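Local coordinates for protein phosphoribosylformylglycinamidine synthase 2 (Thermus thermophilus, PDB 3VIU) that belongs to the PurM-like AIR synthase-related family, carries two copies of that two-domain unit in one chain, and binds adenosine-5'-diphosphate and magnesium, at residues Leu124-Pro129 with Arg135-Gly140; Glu165-Asn170 with Gln449-Ser454; Pro374-Leu379 with Tyr453-Pro458. One frame throughout, in Å; residues are numbered along the deposited sequence.

Interaction 1: residues Leu124-Pro129 with Arg135-Gly140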
loop_
_atom_site.group_PDB
_atom_site.type_symbol
_atom_site.label_atom_id
_atom_site.label_comp_id
_atom_site.label_asym_id
_atom_site.label_seq_id
_atom_site.Cartn_x
_atom_site.Cartn_y
_atom_site.Cartn_z
ATOM N N LEU A 124 -4.960 6.931 0.532
ATOM C CA LEU A 124 -6.287 7.477 0.251
ATOM C C LEU A 124 -6.417 8.464 -0.917
ATOM O O LEU A 124 -5.566 9.328 -1.137
ATOM C CB LEU A 124 -6.827 8.136 1.526
ATOM C CG LEU A 124 -6.643 7.344 2.824
ATOM C CD1 LEU A 124 -7.180 8.139 4.000
ATOM C CD2 LEU A 124 -7.365 6.002 2.717
ATOM N N ARG A 125 -7.525 8.329 -1.637
ATOM C CA ARG A 125 -7.841 9.169 -2.785
ATOM C C ARG A 125 -9.314 9.564 -2.746
ATOM O O ARG A 125 -10.187 8.706 -2.760
ATOM C CB ARG A 125 -7.549 8.415 -4.088
ATOM C CG ARG A 125 -6.088 8.003 -4.253
ATOM C CD ARG A 125 -5.189 9.226 -4.398
ATOM N NE ARG A 125 -3.812 8.854 -4.692
ATOM C CZ ARG A 125 -2.892 8.570 -3.778
ATOM N NH1 ARG A 125 -1.676 8.237 -4.172
ATOM N NH2 ARG A 125 -3.170 8.634 -2.478
ATOM N N PHE A 126 -9.575 10.869 -2.693
ATOM C CA PHE A 126 -10.932 11.414 -2.672
ATOM C C PHE A 126 -10.987 12.576 -3.667
ATOM O O PHE A 126 -9.946 13.030 -4.159
ATOM C CB PHE A 126 -11.274 11.947 -1.280
ATOM C CG PHE A 126 -11.168 10.930 -0.194
ATOM C CD1 PHE A 126 -11.984 9.809 -0.193
ATOM C CD2 PHE A 126 -10.259 11.102 0.845
ATOM C CE1 PHE A 126 -11.904 8.864 0.837
ATOM C CE2 PHE A 126 -10.168 10.169 1.877
ATOM C CZ PHE A 126 -10.993 9.046 1.874
ATOM N N GLY A 127 -12.196 13.061 -3.950
ATOM C CA GLY A 127 -12.354 14.177 -4.861
ATOM C C GLY A 127 -11.798 15.432 -4.215
ATOM O O GLY A 127 -11.211 15.335 -3.139
ATOM N N PRO A 128 -11.965 16.620 -4.829
ATOM C CA PRO A 128 -11.466 17.897 -4.296
ATOM C C PRO A 128 -11.937 18.130 -2.865
ATOM O O PRO A 128 -13.100 17.913 -2.546
ATOM C CB PRO A 128 -12.028 18.922 -5.276
ATOM C CG PRO A 128 -12.082 18.161 -6.549
ATOM C CD PRO A 128 -12.659 16.836 -6.108
ATOM N N PRO A 129 -11.036 18.604 -1.989
ATOM C CA PRO A 129 -11.296 18.871 -0.567
ATOM C C PRO A 129 -12.319 19.939 -0.206
ATOM O O PRO A 129 -12.643 20.095 0.968
ATOM C CB PRO A 129 -9.915 19.215 -0.033
ATOM C CG PRO A 129 -9.339 19.996 -1.164
ATOM C CD PRO A 129 -9.725 19.157 -2.384
ATOM N N ARG A 135 -15.151 15.693 1.958
ATOM C CA ARG A 135 -14.908 15.878 3.384
ATOM C C ARG A 135 -15.548 14.739 4.162
ATOM O O ARG A 135 -14.954 14.193 5.090
ATOM C CB ARG A 135 -15.486 17.208 3.878
ATOM C CG ARG A 135 -14.708 18.443 3.460
ATOM C CD ARG A 135 -15.091 19.645 4.331
ATOM N NE ARG A 135 -16.509 20.002 4.236
ATOM C CZ ARG A 135 -17.044 20.736 3.260
ATOM N NH1 ARG A 135 -16.279 21.208 2.280
ATOM N NH2 ARG A 135 -18.348 21.002 3.264
ATOM N N TYR A 136 -16.767 14.383 3.781
ATOM C CA TYR A 136 -17.478 13.305 4.450
ATOM C C TYR A 136 -16.672 11.996 4.416
ATOM O O TYR A 136 -16.409 11.393 5.453
ATOM C CB TYR A 136 -18.846 13.088 3.793
ATOM C CG TYR A 136 -19.646 11.960 4.405
ATOM C CD1 TYR A 136 -20.347 12.141 5.595
ATOM C CD2 TYR A 136 -19.683 10.703 3.805
ATOM C CE1 TYR A 136 -21.065 11.100 6.175
ATOM C CE2 TYR A 136 -20.395 9.653 4.374
ATOM C CZ TYR A 136 -21.084 9.859 5.561
ATOM O OH TYR A 136 -21.781 8.818 6.137
ATOM N N LEU A 137 -16.284 11.563 3.223
ATOM C CA LEU A 137 -15.530 10.323 3.075
ATOM C C LEU A 137 -14.224 10.337 3.860
ATOM O O LEU A 137 -13.856 9.340 4.480
ATOM C CB LEU A 137 -15.261 10.050 1.591
ATOM C CG LEU A 137 -16.527 9.719 0.793
ATOM C CD1 LEU A 137 -16.279 9.763 -0.715
ATOM C CD2 LEU A 137 -17.005 8.352 1.225
ATOM N N LEU A 138 -13.529 11.470 3.837
ATOM C CA LEU A 138 -12.265 11.613 4.549
ATOM C C LEU A 138 -12.519 11.437 6.046
ATOM O O LEU A 138 -11.781 10.730 6.730
ATOM C CB LEU A 138 -11.672 13.000 4.293
ATOM C CG LEU A 138 -10.158 13.235 4.379
ATOM C CD1 LEU A 138 -9.904 14.708 4.729
ATOM C CD2 LEU A 138 -9.528 12.346 5.420
ATOM N N LYS A 139 -13.563 12.080 6.558
ATOM C CA LYS A 139 -13.869 11.960 7.972
ATOM C C LYS A 139 -14.202 10.509 8.285
ATOM O O LYS A 139 -13.691 9.947 9.249
ATOM C CB LYS A 139 -15.037 12.873 8.349
ATOM C CG LYS A 139 -14.659 14.339 8.519
ATOM C CD LYS A 139 -15.893 15.233 8.480
ATOM C CE LYS A 139 -15.647 16.558 9.173
ATOM N NZ LYS A 139 -14.497 17.284 8.597
ATOM N N GLY A 140 -15.039 9.902 7.446
ATOM C CA GLY A 140 -15.425 8.519 7.644
ATOM C C GLY A 140 -14.294 7.497 7.680
ATOM O O GLY A 140 -14.159 6.768 8.669
#
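The ring of Phe126 lies against the helix backbone at Leu137 and Leu138, with one face turned to the peptide link between them. Leu138 N stands 4.0 Å above the plane of the Phe126 ring, displaced toward its rim, so the face meets a peptide group more than a side-chain tip. The two leucines share the ring between them: Leu137 CB comes to 3.6 Å from Phe126 CE1, while CA of Leu138 sits 3.7 Å from CE2 of Phe126. Side chains of Phe126 and Leu138 cross at about a right angle, and CG of Leu138 stays 4.0 Å from Phe126 CE2. With CG opposite its own carbonyl carbon (chi1 -58°), Phe126 sends the ring from the strand end toward the helix. Farther along, after the chain has left the strand, the contact changes character: Pro129 O lies 3.6 Å from Arg135 CG and near the plane of the Arg135 guanidinium, at its edge. The Arg135 chain bends at chi3, and its NH1 makes a weak hydrogen bond to Glu130 O. The contact packs the end of strand 116-126 on helix 132-152, which follows it, within the beta-alpha-beta unit completed by strand 156-163. Val141 of the same helix also touches Phe126, Phe163 of strand 156-163 touches Leu138, and Pro95 of helix 95-112 packs on Leu137.

Interaction 2: residues Glu165-Asn170 with Gln449-Ser454; sequences EGYREN and QNPRYS
Tyr167 reaches Pro451 with the outer end of its ring, and this one side chain carries the first segment's share of the contact. Along Glu165-Asn170 the chain begins with a short 3-10 turn, in which Glu165 O accepts from Arg168 N; the same carbonyl also receives the Lys533 ammonium group. The turn then delivers Tyr167. There CG lies opposite the carbonyl carbon (chi1 -62°), and the ring extends toward the start of helix 451-456. Pro451 CB meets the ring at its edge, near the ring plane, 3.5 Å from Tyr167 OH and 3.9 Å from Tyr167 CE2; the two side chains cross at about a right angle. The Gln449 side chain also lies near the Tyr167 hydroxyl, though the placement of its amide is doubtful. Beyond Tyr167 the first segment turns away: Arg168 forms a salt bridge with Glu131 and Glu169 one with Lys533. On the helix side, Asn450 is the N-cap residue, and its O takes bonds from both N and OG of Ser454, the latter 2.8 Å away. The contact joins the two PurM-N-like domains of the chain. Because Pro451 CB adds only van der Waals contact beside the buried hydroxyl, the polar end of Tyr167 is held by its hydrogen bond with Thr538 OG1 and not by Gln449-Ser454.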
loop_
_atom_site.group_PDB
_atom_site.type_symbol
_atom_site.label_atom_id
_atom_site.label_comp_id
_atom_site.label_asym_id
_atom_site.label_seq_id
_atom_site.Cartn_x
_atom_site.Cartn_y
_atom_site.Cartn_z
ATOM N N GLU A 165 -9.987 15.376 -8.784
ATOM C CA GLU A 165 -11.201 15.370 -9.590
ATOM C C GLU A 165 -11.598 13.978 -10.074
ATOM O O GLU A 165 -12.776 13.619 -10.045
ATOM C CB GLU A 165 -10.993 16.327 -10.781
ATOM C CG GLU A 165 -11.844 16.097 -12.021
ATOM C CD GLU A 165 -11.291 15.027 -12.953
ATOM O OE1 GLU A 165 -10.090 15.081 -13.295
ATOM O OE2 GLU A 165 -12.072 14.135 -13.360
ATOM N N GLY A 166 -10.613 13.197 -10.504
ATOM C CA GLY A 166 -10.897 11.866 -11.009
ATOM C C GLY A 166 -11.401 10.844 -10.000
ATOM O O GLY A 166 -11.780 9.732 -10.374
ATOM N N TYR A 167 -11.424 11.211 -8.725
ATOM C CA TYR A 167 -11.860 10.290 -7.690
ATOM C C TYR A 167 -13.211 10.666 -7.104
ATOM O O TYR A 167 -13.682 10.021 -6.166
ATOM C CB TYR A 167 -10.821 10.235 -6.562
ATOM C CG TYR A 167 -9.448 9.732 -6.974
ATOM C CD1 TYR A 167 -9.249 8.410 -7.371
ATOM C CD2 TYR A 167 -8.336 10.578 -6.923
ATOM C CE1 TYR A 167 -7.968 7.939 -7.702
ATOM C CE2 TYR A 167 -7.057 10.119 -7.250
ATOM C CZ TYR A 167 -6.876 8.804 -7.636
ATOM O OH TYR A 167 -5.606 8.369 -7.935
ATOM N N ARG A 168 -13.828 11.707 -7.648
ATOM C CA ARG A 168 -15.130 12.159 -7.160
ATOM C C ARG A 168 -16.129 10.997 -7.038
ATOM O O ARG A 168 -16.716 10.801 -5.979
ATOM C CB ARG A 168 -15.706 13.237 -8.089
ATOM C CG ARG A 168 -16.925 13.972 -7.532
ATOM C CD ARG A 168 -17.691 14.709 -8.634
ATOM N NE ARG A 168 -16.797 15.410 -9.557
ATOM C CZ ARG A 168 -16.054 16.458 -9.223
ATOM N NH1 ARG A 168 -15.264 17.032 -10.117
ATOM N NH2 ARG A 168 -16.110 16.936 -7.993
ATOM N N GLU A 169 -16.307 10.229 -8.111
ATOM C CA GLU A 169 -17.246 9.101 -8.107
ATOM C C GLU A 169 -16.744 7.825 -7.464
ATOM O O GLU A 169 -17.510 7.094 -6.841
ATOM C CB GLU A 169 -17.700 8.767 -9.530
ATOM C CG GLU A 169 -18.878 9.581 -9.980
ATOM C CD GLU A 169 -18.629 11.053 -9.811
ATOM O OE1 GLU A 169 -17.637 11.556 -10.384
ATOM O OE2 GLU A 169 -19.420 11.708 -9.103
ATOM N N ASN A 170 -15.462 7.538 -7.623
ATOM C CA ASN A 170 -14.913 6.323 -7.045
ATOM C C ASN A 170 -13.709 6.613 -6.161
ATOM O O ASN A 170 -12.581 6.689 -6.643
ATOM C CB ASN A 170 -14.516 5.350 -8.157
ATOM C CG ASN A 170 -15.665 5.056 -9.117
ATOM O OD1 ASN A 170 -16.079 5.915 -9.896
ATOM N ND2 ASN A 170 -16.185 3.836 -9.056
ATOM N N GLN A 449 2.361 7.329 -4.926
ATOM C CA GLN A 449 1.774 7.404 -6.260
ATOM C C GLN A 449 1.227 8.812 -6.433
ATOM O O GLN A 449 0.659 9.401 -5.505
ATOM C CB GLN A 449 0.702 6.334 -6.527
ATOM C CG GLN A 449 -0.722 6.680 -6.191
ATOM C CD GLN A 449 -1.401 7.600 -7.194
ATOM O OE1 GLN A 449 -1.400 7.359 -8.408
ATOM N NE2 GLN A 449 -2.012 8.654 -6.679
ATOM N N ASN A 450 1.463 9.351 -7.625
ATOM C CA ASN A 450 1.048 10.686 -8.002
ATOM C C ASN A 450 -0.030 10.559 -9.086
ATOM O O ASN A 450 0.255 10.182 -10.215
ATOM C CB ASN A 450 2.280 11.442 -8.517
ATOM C CG ASN A 450 1.974 12.876 -8.919
ATOM O OD1 ASN A 450 2.773 13.779 -8.655
ATOM N ND2 ASN A 450 0.832 13.093 -9.572
ATOM N N PRO A 451 -1.286 10.882 -8.751
ATOM C CA PRO A 451 -2.393 10.788 -9.713
ATOM C C PRO A 451 -2.304 11.674 -10.949
ATOM O O PRO A 451 -2.791 11.293 -12.014
ATOM C CB PRO A 451 -3.621 11.096 -8.861
ATOM C CG PRO A 451 -3.087 12.004 -7.825
ATOM C CD PRO A 451 -1.772 11.366 -7.447
ATOM N N ARG A 452 -1.694 12.850 -10.817
ATOM C CA ARG A 452 -1.562 13.760 -11.956
ATOM C C ARG A 452 -0.654 13.141 -13.014
ATOM O O ARG A 452 -1.006 13.092 -14.188
ATOM C CB ARG A 452 -1.019 15.113 -11.490
ATOM C CG ARG A 452 -1.907 15.784 -10.450
ATOM C CD ARG A 452 -1.459 17.200 -10.135
ATOM N NE ARG A 452 -2.361 17.871 -9.195
ATOM C CZ ARG A 452 -3.652 18.102 -9.420
ATOM N NH1 ARG A 452 -4.214 17.712 -10.554
ATOM N NH2 ARG A 452 -4.382 18.742 -8.519
ATOM N N TYR A 453 0.506 12.651 -12.591
ATOM C CA TYR A 453 1.446 11.997 -13.503
ATOM C C TYR A 453 0.759 10.774 -14.122
ATOM O O TYR A 453 0.804 10.552 -15.336
ATOM C CB TYR A 453 2.676 11.486 -12.746
ATOM C CG TYR A 453 3.540 12.526 -12.068
ATOM C CD1 TYR A 453 4.682 12.140 -11.361
ATOM C CD2 TYR A 453 3.258 13.887 -12.169
ATOM C CE1 TYR A 453 5.524 13.075 -10.776
ATOM C CE2 TYR A 453 4.095 14.829 -11.593
ATOM C CZ TYR A 453 5.225 14.418 -10.898
ATOM O OH TYR A 453 6.062 15.347 -10.333
ATOM N N SER A 454 0.128 9.985 -13.258
ATOM C CA SER A 454 -0.534 8.753 -13.658
ATOM C C SER A 454 -1.696 8.923 -14.646
ATOM O O SER A 454 -1.839 8.137 -15.583
ATOM C CB SER A 454 -0.980 8.002 -12.394
ATOM O OG SER A 454 0.127 7.736 -11.525
#

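Interaction 3: residues Pro374-Leu379 with Tyr453-Pro458; sequences PEVRRL and YSRLHP
Two short helical segments draw close at Val376 and Leu456, whose CA atoms are 5.7 Å apart. One belongs to helix 374-380 and the other to the C-terminal end of helix 451-456, within the second PurM-N-like domain, so this is a helix laid against a helix end. Val376 supplies the central wedge. Its CG1 is directed at two successive carbonyl oxygens of the helix end, lying 3.4 Å from Arg455 O and 3.6 Å from Leu456 O. The valine torsion explains this: chi1 of 169° puts CG1 opposite the backbone N, and CG2 is left beside that N, where it approaches the Arg455 aliphatic chain with 4.4 Å between Val376 CG2 and Arg455 CD. One helical turn on, Leu379 meets the side chain of Leu456, the one pairing here of two apolar side chains at close range. At the helix terminus His457 N still bonds to Tyr453 O, but His457 is the first residue to abandon helical backbone angles, and it also stands at the N-cap position of helix 458-475. Leu456 is thus the last residue of its helix. The valine methyl only packs against Leu456 O, whose hydrogen bond comes from Arg380 NH1, just past the first segment. Leu379 also forms a backbone hydrogen bond with Gly589, and Ala576 touches Leu456. The leucine pair closes through a branch methyl: Leu456 CD2 rests 3.6 Å from Leu379 CB.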
loop_
_atom_site.group_PDB
_atom_site.type_symbol
_atom_site.label_atom_id
_atom_site.label_comp_id
_atom_site.label_asym_id
_atom_site.label_seq_id
_atom_site.Cartn_x
_atom_site.Cartn_y
_atom_site.Cartn_z
ATOM N N PRO A 374 -7.769 9.061 -26.450
ATOM C CA PRO A 374 -7.251 10.230 -27.165
ATOM C C PRO A 374 -7.208 11.517 -26.347
ATOM O O PRO A 374 -6.349 12.369 -26.572
ATOM C CB PRO A 374 -8.167 10.330 -28.393
ATOM C CG PRO A 374 -9.442 9.675 -27.932
ATOM C CD PRO A 374 -8.930 8.486 -27.150
ATOM N N GLU A 375 -8.123 11.654 -25.395
ATOM C CA GLU A 375 -8.152 12.858 -24.572
ATOM C C GLU A 375 -6.968 12.897 -23.622
ATOM O O GLU A 375 -6.462 13.972 -23.295
ATOM C CB GLU A 375 -9.470 12.952 -23.793
ATOM C CG GLU A 375 -10.677 13.013 -24.714
ATOM C CD GLU A 375 -10.559 14.119 -25.764
ATOM O OE1 GLU A 375 -11.100 13.938 -26.881
ATOM O OE2 GLU A 375 -9.931 15.163 -25.464
ATOM N N VAL A 376 -6.525 11.731 -23.174
ATOM C CA VAL A 376 -5.365 11.679 -22.294
ATOM C C VAL A 376 -4.148 12.173 -23.084
ATOM O O VAL A 376 -3.364 12.978 -22.585
ATOM C CB VAL A 376 -5.103 10.244 -21.784
ATOM C CG1 VAL A 376 -3.751 10.167 -21.098
ATOM C CG2 VAL A 376 -6.205 9.839 -20.815
ATOM N N ARG A 377 -4.004 11.700 -24.320
ATOM C CA ARG A 377 -2.890 12.107 -25.165
ATOM C C ARG A 377 -2.972 13.612 -25.427
ATOM O O ARG A 377 -1.993 14.342 -25.253
ATOM C CB ARG A 377 -2.926 11.333 -26.489
ATOM C CG ARG A 377 -1.702 11.539 -27.388
ATOM C CD ARG A 377 -1.784 10.679 -28.645
ATOM N NE ARG A 377 -0.579 10.762 -29.466
ATOM C CZ ARG A 377 -0.355 10.027 -30.556
ATOM N NH1 ARG A 377 -1.260 9.145 -30.963
ATOM N NH2 ARG A 377 0.771 10.177 -31.248
ATOM N N ARG A 378 -4.149 14.073 -25.836
ATOM C CA ARG A 378 -4.367 15.487 -26.123
ATOM C C ARG A 378 -3.873 16.356 -24.962
ATOM O O ARG A 378 -3.129 17.317 -25.164
ATOM C CB ARG A 378 -5.854 15.731 -26.367
ATOM C CG ARG A 378 -6.207 17.093 -26.915
ATOM C CD ARG A 378 -7.721 17.240 -26.991
ATOM N NE ARG A 378 -8.136 18.395 -27.784
ATOM C CZ ARG A 378 -7.715 19.641 -27.579
ATOM N NH1 ARG A 378 -6.855 19.902 -26.599
ATOM N NH2 ARG A 378 -8.157 20.626 -28.350
ATOM N N LEU A 379 -4.284 16.011 -23.743
ATOM C CA LEU A 379 -3.864 16.764 -22.569
ATOM C C LEU A 379 -2.351 16.696 -22.370
ATOM O O LEU A 379 -1.707 17.721 -22.165
ATOM C CB LEU A 379 -4.588 16.251 -21.315
ATOM C CG LEU A 379 -6.067 16.641 -21.229
ATOM C CD1 LEU A 379 -6.739 15.970 -20.035
ATOM C CD2 LEU A 379 -6.158 18.165 -21.134
ATOM N N TYR A 453 0.506 12.651 -12.591
ATOM C CA TYR A 453 1.446 11.997 -13.503
ATOM C C TYR A 453 0.759 10.774 -14.122
ATOM O O TYR A 453 0.804 10.552 -15.336
ATOM C CB TYR A 453 2.676 11.486 -12.746
ATOM C CG TYR A 453 3.540 12.526 -12.068
ATOM C CD1 TYR A 453 4.682 12.140 -11.361
ATOM C CD2 TYR A 453 3.258 13.887 -12.169
ATOM C CE1 TYR A 453 5.524 13.075 -10.776
ATOM C CE2 TYR A 453 4.095 14.829 -11.593
ATOM C CZ TYR A 453 5.225 14.418 -10.898
ATOM O OH TYR A 453 6.062 15.347 -10.333
ATOM N N SER A 454 0.128 9.985 -13.258
ATOM C CA SER A 454 -0.534 8.753 -13.658
ATOM C C SER A 454 -1.696 8.923 -14.646
ATOM O O SER A 454 -1.839 8.137 -15.583
ATOM C CB SER A 454 -0.980 8.002 -12.394
ATOM O OG SER A 454 0.127 7.736 -11.525
ATOM N N ARG A 455 -2.518 9.950 -14.454
ATOM C CA ARG A 455 -3.634 10.194 -15.355
ATOM C C ARG A 455 -3.125 10.558 -16.752
ATOM O O ARG A 455 -3.630 10.057 -17.751
ATOM C CB ARG A 455 -4.525 11.314 -14.786
ATOM C CG ARG A 455 -5.378 12.096 -15.800
ATOM C CD ARG A 455 -6.310 11.223 -16.624
ATOM N NE ARG A 455 -7.380 10.604 -15.845
ATOM C CZ ARG A 455 -8.318 11.279 -15.186
ATOM N NH1 ARG A 455 -9.256 10.626 -14.512
ATOM N NH2 ARG A 455 -8.316 12.605 -15.189
ATOM N N LEU A 456 -2.106 11.405 -16.813
ATOM C CA LEU A 456 -1.535 11.850 -18.081
ATOM C C LEU A 456 -0.564 10.874 -18.755
ATOM O O LEU A 456 -0.364 10.921 -19.971
ATOM C CB LEU A 456 -0.840 13.195 -17.874
ATOM C CG LEU A 456 -1.797 14.321 -17.484
ATOM C CD1 LEU A 456 -1.012 15.502 -16.945
ATOM C CD2 LEU A 456 -2.630 14.721 -18.696
ATOM N N HIS A 457 0.048 9.997 -17.969
ATOM C CA HIS A 457 0.997 9.035 -18.518
ATOM C C HIS A 457 1.086 7.869 -17.538
ATOM O O HIS A 457 2.064 7.724 -16.812
ATOM C CB HIS A 457 2.380 9.694 -18.689
ATOM C CG HIS A 457 3.302 8.951 -19.607
ATOM N ND1 HIS A 457 3.454 7.583 -19.568
ATOM C CD2 HIS A 457 4.133 9.390 -20.581
ATOM C CE1 HIS A 457 4.335 7.211 -20.478
ATOM N NE2 HIS A 457 4.763 8.290 -21.106
ATOM N N PRO A 458 0.064 7.009 -17.527
ATOM C CA PRO A 458 0.038 5.857 -16.621
ATOM C C PRO A 458 1.356 5.091 -16.450
ATOM O O PRO A 458 1.756 4.780 -15.327
ATOM C CB PRO A 458 -1.101 4.999 -17.179
ATOM C CG PRO A 458 -1.232 5.456 -18.632
ATOM C CD PRO A 458 -1.018 6.935 -18.524
#

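Overall arrangement
From the N terminus, interaction 1 comes first and is local, closing the short connection from strand 116-126 into helix 132-152. Interaction 2 opens beyond strand 156-163 and spans 278 residues to helix 451-456, joining the first PurM-N-like domain to the second. Interaction 3 starts inside the loop of interaction 2, at helix 374-380, and ends slightly farther along that same helix 451-456, so the two cross instead of nesting; they share Tyr453 and Ser454. Interactions 1 and 2 touch where Arg125 packs on Tyr167; 2 and 3 meet through a weak, long ion pair between Glu165 and Arg455. Interactions 1 and 3 do not touch, their centres being 24 Å apart.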